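Local coordinates for protein putative thioesterase (Novosphingobium aromaticivorans, PDB 3CJY) that probably hydrolyses acyl-CoA thioesters with a double-hotdog fold and binds a calcium ion, at residues S229-W241 with L247-G259; S82-T94 with F101-F113. All coordinates share one frame; numbering follows the deposited sequence.

Contact 1 (S229-W241 with L247-G259); sequences SASGFAQGQVTLW and LLATGAQSLLLKG
L247 meets W241 and T239 across an antiparallel hairpin in the C-terminal hotdog half, and its side chain can be followed atom by atom. CB rests against the six-membered part of the indole, 3.7 Å from W241 CZ3. From there CG, anti to the backbone N of L247 (chi1 -174°), turns toward T239 and comes within 3.8 Å of T239 CG2. At the tip, CD1 divides its contacts between T239 CG2 and W241 CH2, the latter at 4.1 Å. The T239 methyl covers the same indole from over one face, offset toward the rim, while W241 NE1 is held by D223.

This register follows from a classic beta bulge: L248 and A249 both face L240, whose carbonyl oxygen is gripped twice. L248 N lies 2.8 Å from L240 O and nearly on the line of its C=O bond; A249 N, at 3.3 Å from L240 O, uses a lone pair in the carbonyl plane.

Further along, V238 CG1 leans over the backbone of G251, 3.5 Å from G251 O. On the face of Q235 and Q237, Q237 NE2 donates to Q235 OE1 at 2.9 Å, an oxygen that also bonds T250 of the second subunit.

The reverse face packs on helices: V238 and L240 meet helix 178-185, whereas A234 and L255 meet L192 of helix 188-196, which L257, just past the strand end, also touches. Strands 220-230 and 203-211 flank the hairpin.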
loop_
_atom_site.group_PDB
_atom_site.type_symbol
_atom_site.label_atom_id
_atom_site.label_comp_id
_atom_site.label_asym_id
_atom_site.label_seq_id
_atom_site.Cartn_x
_atom_site.Cartn_y
_atom_site.Cartn_z
ATOM N N SER A 229 0.632 -7.556 14.239
ATOM C CA SER A 229 2.081 -7.769 14.193
ATOM C C SER A 229 2.374 -9.240 14.438
ATOM O O SER A 229 1.597 -9.958 15.072
ATOM C CB SER A 229 2.800 -6.880 15.210
ATOM O OG SER A 229 2.560 -7.313 16.542
ATOM N N ALA A 230 3.494 -9.678 13.889
ATOM C CA ALA A 230 3.972 -11.033 14.066
ATOM C C ALA A 230 5.396 -11.151 13.556
ATOM O O ALA A 230 5.817 -10.400 12.664
ATOM C CB ALA A 230 3.053 -12.044 13.380
ATOM N N SER A 231 6.149 -12.054 14.191
ATOM C CA SER A 231 7.484 -12.412 13.725
ATOM C C SER A 231 8.458 -11.254 13.591
ATOM O O SER A 231 9.370 -11.292 12.741
ATOM C CB SER A 231 7.366 -13.069 12.357
ATOM O OG SER A 231 6.579 -14.240 12.465
ATOM N N GLY A 232 8.299 -10.237 14.418
ATOM C CA GLY A 232 9.247 -9.127 14.373
ATOM C C GLY A 232 8.871 -7.980 13.483
ATOM O O GLY A 232 9.606 -7.013 13.352
ATOM N N PHE A 233 7.691 -8.078 12.885
ATOM C CA PHE A 233 7.166 -7.034 12.012
ATOM C C PHE A 233 5.753 -6.649 12.365
ATOM O O PHE A 233 5.000 -7.406 12.968
ATOM C CB PHE A 233 7.165 -7.498 10.545
ATOM C CG PHE A 233 8.515 -7.935 10.049
ATOM C CD1 PHE A 233 9.389 -7.040 9.488
ATOM C CD2 PHE A 233 8.931 -9.224 10.226
ATOM C CE1 PHE A 233 10.628 -7.456 9.074
ATOM C CE2 PHE A 233 10.168 -9.640 9.806
ATOM C CZ PHE A 233 11.016 -8.758 9.238
ATOM N N ALA A 234 5.407 -5.442 11.984
ATOM C CA ALA A 234 4.052 -4.905 12.133
ATOM C C ALA A 234 3.639 -4.153 10.898
ATOM O O ALA A 234 4.414 -3.876 10.049
ATOM C CB ALA A 234 3.945 -3.990 13.338
ATOM N N GLN A 235 2.367 -3.853 10.831
ATOM C CA GLN A 235 1.828 -3.054 9.730
ATOM C C GLN A 235 0.870 -2.024 10.289
ATOM O O GLN A 235 0.353 -2.154 11.378
ATOM C CB GLN A 235 1.123 -3.910 8.716
ATOM C CG GLN A 235 -0.037 -4.735 9.283
ATOM C CD GLN A 235 -0.825 -5.382 8.171
ATOM O OE1 GLN A 235 -1.430 -4.672 7.386
ATOM N NE2 GLN A 235 -0.766 -6.717 8.057
ATOM N N GLY A 236 0.702 -0.977 9.500
ATOM C CA GLY A 236 -0.194 0.121 9.820
ATOM C C GLY A 236 -0.810 0.721 8.578
ATOM O O GLY A 236 -0.268 0.672 7.483
ATOM N N GLN A 237 -1.971 1.320 8.822
ATOM C CA GLN A 237 -2.739 2.046 7.836
ATOM C C GLN A 237 -3.148 3.396 8.419
ATOM O O GLN A 237 -3.412 3.544 9.632
ATOM C CB GLN A 237 -3.982 1.265 7.464
ATOM C CG GLN A 237 -3.674 -0.022 6.666
ATOM C CD GLN A 237 -3.258 -1.169 7.523
ATOM O OE1 GLN A 237 -3.872 -1.403 8.539
ATOM N NE2 GLN A 237 -2.227 -1.911 7.100
ATOM N N VAL A 238 -3.247 4.338 7.508
ATOM C CA VAL A 238 -3.594 5.753 7.845
ATOM C C VAL A 238 -4.511 6.379 6.811
ATOM O O VAL A 238 -4.415 6.082 5.610
ATOM C CB VAL A 238 -2.329 6.643 8.005
ATOM C CG1 VAL A 238 -1.472 6.663 6.715
ATOM C CG2 VAL A 238 -2.673 8.047 8.463
ATOM N N THR A 239 -5.453 7.171 7.309
ATOM C CA THR A 239 -6.322 8.007 6.472
ATOM C C THR A 239 -6.046 9.433 6.929
ATOM O O THR A 239 -5.947 9.712 8.138
ATOM C CB THR A 239 -7.811 7.672 6.624
ATOM O OG1 THR A 239 -8.058 6.305 6.286
ATOM C CG2 THR A 239 -8.694 8.564 5.746
ATOM N N LEU A 240 -5.850 10.282 5.933
ATOM C CA LEU A 240 -5.619 11.706 6.096
ATOM C C LEU A 240 -6.856 12.472 5.639
ATOM O O LEU A 240 -7.276 12.413 4.463
ATOM C CB LEU A 240 -4.386 12.145 5.320
ATOM C CG LEU A 240 -3.076 11.433 5.692
ATOM C CD1 LEU A 240 -1.934 11.934 4.772
ATOM C CD2 LEU A 240 -2.721 11.681 7.160
ATOM N N TRP A 241 -7.462 13.164 6.603
ATOM C CA TRP A 241 -8.612 13.988 6.353
ATOM C C TRP A 241 -8.311 15.462 6.537
ATOM O O TRP A 241 -7.409 15.850 7.317
ATOM C CB TRP A 241 -9.751 13.649 7.333
ATOM C CG TRP A 241 -10.001 12.212 7.621
ATOM C CD1 TRP A 241 -9.346 11.433 8.548
ATOM C CD2 TRP A 241 -11.060 11.389 7.079
ATOM N NE1 TRP A 241 -9.894 10.176 8.571
ATOM C CE2 TRP A 241 -10.944 10.123 7.677
ATOM C CE3 TRP A 241 -12.053 11.587 6.090
ATOM C CZ2 TRP A 241 -11.799 9.067 7.361
ATOM C CZ3 TRP A 241 -12.914 10.515 5.795
ATOM C CH2 TRP A 241 -12.759 9.280 6.407
ATOM N N LEU A 247 -11.839 13.266 2.807
ATOM C CA LEU A 247 -10.726 12.349 2.734
ATOM C C LEU A 247 -9.762 12.811 1.624
ATOM O O LEU A 247 -10.156 12.995 0.469
ATOM C CB LEU A 247 -11.232 10.931 2.504
ATOM C CG LEU A 247 -10.223 9.784 2.525
ATOM C CD1 LEU A 247 -10.960 8.442 2.806
ATOM C CD2 LEU A 247 -9.371 9.686 1.302
ATOM N N LEU A 248 -8.537 13.083 2.032
ATOM C CA LEU A 248 -7.481 13.557 1.127
ATOM C C LEU A 248 -6.640 12.419 0.590
ATOM O O LEU A 248 -6.305 12.326 -0.621
ATOM C CB LEU A 248 -6.621 14.597 1.872
ATOM C CG LEU A 248 -7.362 15.765 2.485
ATOM C CD1 LEU A 248 -6.331 16.701 3.197
ATOM C CD2 LEU A 248 -8.222 16.519 1.449
ATOM N N ALA A 249 -6.208 11.558 1.511
ATOM C CA ALA A 249 -5.366 10.442 1.130
ATOM C C ALA A 249 -5.424 9.318 2.108
ATOM O O ALA A 249 -5.982 9.466 3.220
ATOM C CB ALA A 249 -3.899 10.921 0.993
ATOM N N THR A 250 -4.922 8.163 1.686
ATOM C CA THR A 250 -4.657 7.056 2.610
ATOM C C THR A 250 -3.231 6.597 2.395
ATOM O O THR A 250 -2.604 6.920 1.398
ATOM C CB THR A 250 -5.564 5.841 2.425
ATOM O OG1 THR A 250 -5.366 5.295 1.118
ATOM C CG2 THR A 250 -7.053 6.196 2.557
ATOM N N GLY A 251 -2.725 5.853 3.365
ATOM C CA GLY A 251 -1.364 5.354 3.318
ATOM C C GLY A 251 -1.236 4.116 4.168
ATOM O O GLY A 251 -2.140 3.731 4.882
ATOM N N ALA A 252 -0.107 3.496 4.021
ATOM C CA ALA A 252 0.193 2.294 4.783
ATOM C C ALA A 252 1.669 2.017 4.731
ATOM O O ALA A 252 2.382 2.544 3.908
ATOM C CB ALA A 252 -0.570 1.117 4.224
ATOM N N GLN A 253 2.108 1.176 5.661
ATOM C CA GLN A 253 3.484 0.684 5.710
ATOM C C GLN A 253 3.607 -0.514 6.627
ATOM O O GLN A 253 2.723 -0.806 7.429
ATOM C CB GLN A 253 4.472 1.716 6.232
ATOM C CG GLN A 253 4.187 2.172 7.680
ATOM C CD GLN A 253 5.194 3.185 8.175
ATOM O OE1 GLN A 253 6.134 2.824 8.897
ATOM N NE2 GLN A 253 5.028 4.441 7.769
ATOM N N SER A 254 4.717 -1.210 6.445
ATOM C CA SER A 254 5.144 -2.298 7.314
ATOM C C SER A 254 6.365 -1.814 8.027
ATOM O O SER A 254 7.091 -0.973 7.504
ATOM C CB SER A 254 5.414 -3.585 6.547
ATOM O OG SER A 254 4.212 -4.020 5.946
ATOM N N LEU A 255 6.575 -2.324 9.223
ATOM C CA LEU A 255 7.670 -1.890 10.075
ATOM C C LEU A 255 8.414 -3.035 10.712
ATOM O O LEU A 255 7.836 -4.074 11.040
ATOM C CB LEU A 255 7.129 -1.002 11.197
ATOM C CG LEU A 255 6.241 0.238 10.923
ATOM C CD1 LEU A 255 4.768 -0.074 11.122
ATOM C CD2 LEU A 255 6.634 1.401 11.847
ATOM N N LEU A 256 9.721 -2.818 10.897
ATOM C CA LEU A 256 10.595 -3.777 11.586
ATOM C C LEU A 256 10.596 -3.339 13.036
ATOM O O LEU A 256 10.863 -2.167 13.369
ATOM C CB LEU A 256 12.024 -3.720 11.035
ATOM C CG LEU A 256 13.028 -4.668 11.696
ATOM C CD1 LEU A 256 12.850 -5.995 11.061
ATOM C CD2 LEU A 256 14.454 -4.184 11.520
ATOM N N LEU A 257 10.256 -4.276 13.900
ATOM C CA LEU A 257 10.150 -4.002 15.325
ATOM C C LEU A 257 11.524 -3.900 15.979
ATOM O O LEU A 257 12.439 -4.657 15.669
ATOM C CB LEU A 257 9.333 -5.095 16.053
ATOM C CG LEU A 257 7.828 -5.178 15.749
ATOM C CD1 LEU A 257 7.143 -6.175 16.700
ATOM C CD2 LEU A 257 7.165 -3.831 15.854
ATOM N N LYS A 258 11.635 -2.945 16.884
ATOM C CA LYS A 258 12.852 -2.775 17.669
ATOM C C LYS A 258 12.729 -3.817 18.761
ATOM O O LYS A 258 11.687 -3.947 19.424
ATOM C CB LYS A 258 12.949 -1.367 18.280
ATOM N N GLY A 259 13.768 -4.601 18.932
ATOM C CA GLY A 259 13.722 -5.593 19.986
ATOM C C GLY A 259 14.930 -6.478 19.962
ATOM O O GLY A 259 15.459 -6.774 21.038
ATOM O OXT GLY A 259 15.371 -6.905 18.878
#

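Contact 2 (S82-T94 with F101-F113); sequences SGRTLAQARVAGT and FHSGISLGMREGF
G93 lies under the ring of F101 near the turn of a beta hairpin from the N-terminal hotdog half, strand 87-95 against strand 98-107, and here the packing is close. G93 CA sits 3.8 Å from the centroid of the F101 ring and 15° off its normal, a CH-pi contact over one face. The ring can fold back across the neighbouring strand because its CG lies between the backbone N and the carbonyl carbon (chi1 68°).

At the next hydrogen-bonded pair, V91 O is held by the S103 hydroxyl: S103 OG donates to V91 O at 3.0 Å, in the carbonyl plane and on a lone pair, and S103 N adds a weak bond to the same oxygen. S103 OG also presses on V91 CB, at 3.3 Å. V91 CG2 then meets I105 CD1 at 3.9 Å, on the buried side covered by V47, L45 and A48 of helix 37-52.

The other face is more polar: Q88 NE2 makes a weak bond to S106 OG and also donates to F63 O of the second subunit, Q88 OE1 accepts from Q81, and S106 OG is bonded by Q58.

Beyond the A87-L107 pair direct backbone pairing stops. T85 is exposed, and the aliphatic part of R110 passes it loosely, R110 CG being 3.8 Å from T85 O. A water spans the gap between the two segments, giving its proton to T85 O at 2.6 Å and accepting one from M109 N at 2.7 Å.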
loop_
_atom_site.group_PDB
_atom_site.type_symbol
_atom_site.label_atom_id
_atom_site.label_comp_id
_atom_site.label_asym_id
_atom_site.label_seq_id
_atom_site.Cartn_x
_atom_site.Cartn_y
_atom_site.Cartn_z
ATOM N N SER A 82 3.603 7.260 -20.540
ATOM C CA SER A 82 2.878 8.516 -20.418
ATOM C C SER A 82 1.885 8.744 -21.550
ATOM O O SER A 82 2.212 9.339 -22.583
ATOM C CB SER A 82 3.844 9.690 -20.355
ATOM O OG SER A 82 3.159 10.869 -19.935
ATOM N N GLY A 83 0.672 8.264 -21.322
ATOM C CA GLY A 83 -0.414 8.387 -22.285
ATOM C C GLY A 83 -1.454 9.390 -21.854
ATOM O O GLY A 83 -1.335 10.053 -20.817
ATOM N N ARG A 84 -2.498 9.488 -22.660
ATOM C CA ARG A 84 -3.561 10.420 -22.401
ATOM C C ARG A 84 -4.262 10.215 -21.064
ATOM O O ARG A 84 -4.737 11.184 -20.469
ATOM N N THR A 85 -4.321 8.996 -20.545
ATOM C CA THR A 85 -5.114 8.819 -19.336
ATOM C C THR A 85 -4.277 8.608 -18.078
ATOM O O THR A 85 -4.717 8.934 -16.969
ATOM C CB THR A 85 -6.070 7.621 -19.471
ATOM O OG1 THR A 85 -5.415 6.427 -19.065
ATOM C CG2 THR A 85 -6.562 7.454 -20.895
ATOM N N LEU A 86 -3.060 8.108 -18.278
ATOM C CA LEU A 86 -2.190 7.677 -17.178
ATOM C C LEU A 86 -0.697 7.707 -17.490
ATOM O O LEU A 86 -0.259 7.529 -18.626
ATOM C CB LEU A 86 -2.651 6.231 -16.830
ATOM C CG LEU A 86 -2.110 5.229 -15.807
ATOM C CD1 LEU A 86 -1.032 4.366 -16.397
ATOM C CD2 LEU A 86 -1.674 5.877 -14.507
ATOM N N ALA A 87 0.083 7.997 -16.460
ATOM C CA ALA A 87 1.517 7.910 -16.554
ATOM C C ALA A 87 2.032 7.104 -15.369
ATOM O O ALA A 87 1.416 7.063 -14.283
ATOM C CB ALA A 87 2.158 9.295 -16.603
ATOM N N GLN A 88 3.125 6.412 -15.627
ATOM C CA GLN A 88 3.819 5.659 -14.591
ATOM C C GLN A 88 5.288 5.918 -14.621
ATOM O O GLN A 88 5.896 6.058 -15.686
ATOM C CB GLN A 88 3.534 4.201 -14.713
ATOM C CG GLN A 88 2.070 3.986 -14.442
ATOM C CD GLN A 88 1.762 2.570 -14.388
ATOM O OE1 GLN A 88 2.284 1.851 -15.223
ATOM N NE2 GLN A 88 0.935 2.116 -13.404
ATOM N N ALA A 89 5.850 6.019 -13.427
ATOM C CA ALA A 89 7.275 6.309 -13.279
ATOM C C ALA A 89 7.850 5.511 -12.135
ATOM O O ALA A 89 7.115 4.976 -11.314
ATOM C CB ALA A 89 7.463 7.768 -12.955
ATOM N N ARG A 90 9.168 5.393 -12.173
ATOM C CA ARG A 90 9.955 4.860 -11.078
ATOM C C ARG A 90 10.974 5.925 -10.658
ATOM O O ARG A 90 11.543 6.608 -11.507
ATOM C CB ARG A 90 10.695 3.617 -11.508
ATOM C CG ARG A 90 9.788 2.469 -11.747
ATOM C CD ARG A 90 10.574 1.165 -11.704
ATOM N NE ARG A 90 11.481 1.087 -12.824
ATOM C CZ ARG A 90 11.863 -0.072 -13.353
ATOM N NH1 ARG A 90 11.389 -1.215 -12.858
ATOM N NH2 ARG A 90 12.681 -0.084 -14.397
ATOM N N VAL A 91 11.207 6.027 -9.365
ATOM C CA VAL A 91 12.143 6.967 -8.790
ATOM C C VAL A 91 13.089 6.266 -7.850
ATOM O O VAL A 91 12.683 5.648 -6.904
ATOM C CB VAL A 91 11.468 8.114 -8.006
ATOM C CG1 VAL A 91 12.544 9.089 -7.473
ATOM C CG2 VAL A 91 10.415 8.859 -8.878
ATOM N N ALA A 92 14.371 6.415 -8.139
ATOM C CA ALA A 92 15.414 5.852 -7.315
ATOM C C ALA A 92 16.097 6.972 -6.548
ATOM O O ALA A 92 16.481 8.022 -7.121
ATOM C CB ALA A 92 16.467 5.111 -8.178
ATOM N N GLY A 93 16.301 6.702 -5.271
ATOM C CA GLY A 93 17.064 7.587 -4.411
ATOM C C GLY A 93 18.388 6.937 -4.097
ATOM O O GLY A 93 18.478 5.735 -3.782
ATOM N N THR A 94 19.439 7.723 -4.260
ATOM C CA THR A 94 20.804 7.265 -4.016
ATOM C C THR A 94 21.601 8.341 -3.330
ATOM O O THR A 94 21.380 9.531 -3.542
ATOM C CB THR A 94 21.571 6.917 -5.341
ATOM O OG1 THR A 94 21.482 8.033 -6.223
ATOM C CG2 THR A 94 20.994 5.734 -6.022
ATOM N N PHE A 101 16.531 4.076 -1.589
ATOM C CA PHE A 101 15.120 3.741 -1.827
ATOM C C PHE A 101 14.806 3.647 -3.310
ATOM O O PHE A 101 15.528 4.157 -4.125
ATOM C CB PHE A 101 14.114 4.703 -1.096
ATOM C CG PHE A 101 14.083 6.120 -1.624
ATOM C CD1 PHE A 101 13.493 6.422 -2.830
ATOM C CD2 PHE A 101 14.597 7.149 -0.878
ATOM C CE1 PHE A 101 13.471 7.723 -3.293
ATOM C CE2 PHE A 101 14.605 8.440 -1.359
ATOM C CZ PHE A 101 14.026 8.715 -2.554
ATOM N N HIS A 102 13.746 2.906 -3.624
ATOM C CA HIS A 102 13.205 2.842 -4.976
ATOM C C HIS A 102 11.690 2.881 -4.856
ATOM O O HIS A 102 11.094 2.440 -3.865
ATOM C CB HIS A 102 13.705 1.649 -5.780
ATOM C CG HIS A 102 13.193 0.335 -5.277
ATOM N ND1 HIS A 102 12.054 -0.264 -5.793
ATOM C CD2 HIS A 102 13.666 -0.503 -4.325
ATOM C CE1 HIS A 102 11.843 -1.403 -5.149
ATOM N NE2 HIS A 102 12.805 -1.573 -4.262
ATOM N N SER A 103 11.044 3.386 -5.895
ATOM C CA SER A 103 9.598 3.584 -5.864
ATOM C C SER A 103 8.934 3.461 -7.211
ATOM O O SER A 103 9.552 3.604 -8.250
ATOM C CB SER A 103 9.286 4.962 -5.304
ATOM O OG SER A 103 9.821 5.915 -6.167
ATOM N N GLY A 104 7.641 3.218 -7.128
ATOM C CA GLY A 104 6.741 3.146 -8.285
ATOM C C GLY A 104 5.582 4.082 -8.025
ATOM O O GLY A 104 4.977 4.061 -6.963
ATOM N N ILE A 105 5.315 4.933 -8.982
ATOM C CA ILE A 105 4.330 6.000 -8.885
ATOM C C ILE A 105 3.444 6.086 -10.132
ATOM O O ILE A 105 3.925 5.954 -11.271
ATOM C CB ILE A 105 5.077 7.363 -8.723
ATOM C CG1 ILE A 105 5.998 7.333 -7.487
ATOM C CG2 ILE A 105 4.081 8.544 -8.634
ATOM C CD1 ILE A 105 6.888 8.505 -7.335
ATOM N N SER A 106 2.143 6.234 -9.895
ATOM C CA SER A 106 1.152 6.423 -10.956
ATOM C C SER A 106 0.698 7.866 -10.889
ATOM O O SER A 106 0.485 8.402 -9.810
ATOM C CB SER A 106 -0.095 5.551 -10.763
ATOM O OG SER A 106 0.267 4.205 -10.711
ATOM N N LEU A 107 0.553 8.454 -12.072
ATOM C CA LEU A 107 0.178 9.859 -12.228
ATOM C C LEU A 107 -0.930 9.996 -13.243
ATOM O O LEU A 107 -1.011 9.230 -14.176
ATOM C CB LEU A 107 1.385 10.709 -12.634
ATOM C CG LEU A 107 2.613 10.535 -11.736
ATOM C CD1 LEU A 107 3.594 9.531 -12.377
ATOM C CD2 LEU A 107 3.310 11.866 -11.481
ATOM N N GLY A 108 -1.796 10.961 -13.010
ATOM C CA GLY A 108 -2.885 11.212 -13.938
ATOM C C GLY A 108 -3.969 12.046 -13.327
ATOM O O GLY A 108 -4.053 12.234 -12.104
HETATM N N MSE A 109 -4.823 12.525 -14.207
HETATM C CA MSE A 109 -5.924 13.342 -13.794
HETATM C C MSE A 109 -6.814 13.438 -15.018
HETATM O O MSE A 109 -6.428 14.003 -16.041
HETATM C CB MSE A 109 -5.412 14.708 -13.321
HETATM C CG MSE A 109 -6.490 15.503 -12.600
HETATM SE SE MSE A 109 -6.060 17.401 -12.228
HETATM C CE MSE A 109 -5.421 17.876 -14.032
ATOM N N ARG A 110 -7.970 12.806 -14.931
ATOM C CA ARG A 110 -8.903 12.717 -16.052
ATOM C C ARG A 110 -10.111 13.637 -15.911
ATOM O O ARG A 110 -10.653 13.808 -14.837
ATOM C CB ARG A 110 -9.324 11.282 -16.182
ATOM C CG ARG A 110 -8.127 10.390 -16.336
ATOM C CD ARG A 110 -8.526 8.989 -16.098
ATOM N NE ARG A 110 -9.341 8.451 -17.167
ATOM C CZ ARG A 110 -10.137 7.399 -17.033
ATOM N NH1 ARG A 110 -10.271 6.836 -15.852
ATOM N NH2 ARG A 110 -10.835 6.932 -18.072
ATOM N N GLU A 111 -10.501 14.263 -17.009
ATOM C CA GLU A 111 -11.653 15.148 -16.990
ATOM C C GLU A 111 -12.916 14.331 -17.144
ATOM O O GLU A 111 -12.923 13.226 -17.680
ATOM C CB GLU A 111 -11.565 16.182 -18.136
ATOM N N GLY A 112 -14.007 14.869 -16.631
ATOM C CA GLY A 112 -15.290 14.260 -16.894
ATOM C C GLY A 112 -15.820 13.321 -15.859
ATOM O O GLY A 112 -16.819 12.660 -16.112
ATOM N N PHE A 113 -15.120 13.227 -14.725
ATOM C CA PHE A 113 -15.532 12.365 -13.631
ATOM C C PHE A 113 -15.831 13.162 -12.373
ATOM O O PHE A 113 -15.177 14.175 -12.048
ATOM C CB PHE A 113 -14.420 11.366 -13.261
ATOM C CG PHE A 113 -14.139 10.322 -14.297
ATOM C CD1 PHE A 113 -13.241 10.578 -15.302
ATOM C CD2 PHE A 113 -14.731 9.085 -14.249
ATOM C CE1 PHE A 113 -12.953 9.623 -16.264
ATOM C CE2 PHE A 113 -14.445 8.121 -15.213
ATOM C CZ PHE A 113 -13.549 8.395 -16.200
HETATM O O HOH W 1 -4.668 11.556 -16.724
#

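In the fold
Contacts 1 and 2 illustrate how a double hotdog repeats one hairpin plan: in each half one antiparallel hairpin packs against helices. The contact centres lie 23 Å apart, with nearest atoms about 11 Å apart, and strands 203-211 and 56-63 bridge them by successive antiparallel pairing. Within one chain they do not touch, but the dimer joins them: R110 of contact 2 donates to the carbonyl oxygens of G232 and L257 in contact 1 of the second subunit. Contact 2 is the one near the metal, the side chain of A89 being about 7 Å from that of the calcium-binding T51. Contact 1 lies away from that site, though T239 binds glycerol, probably from the crystallisation liquor.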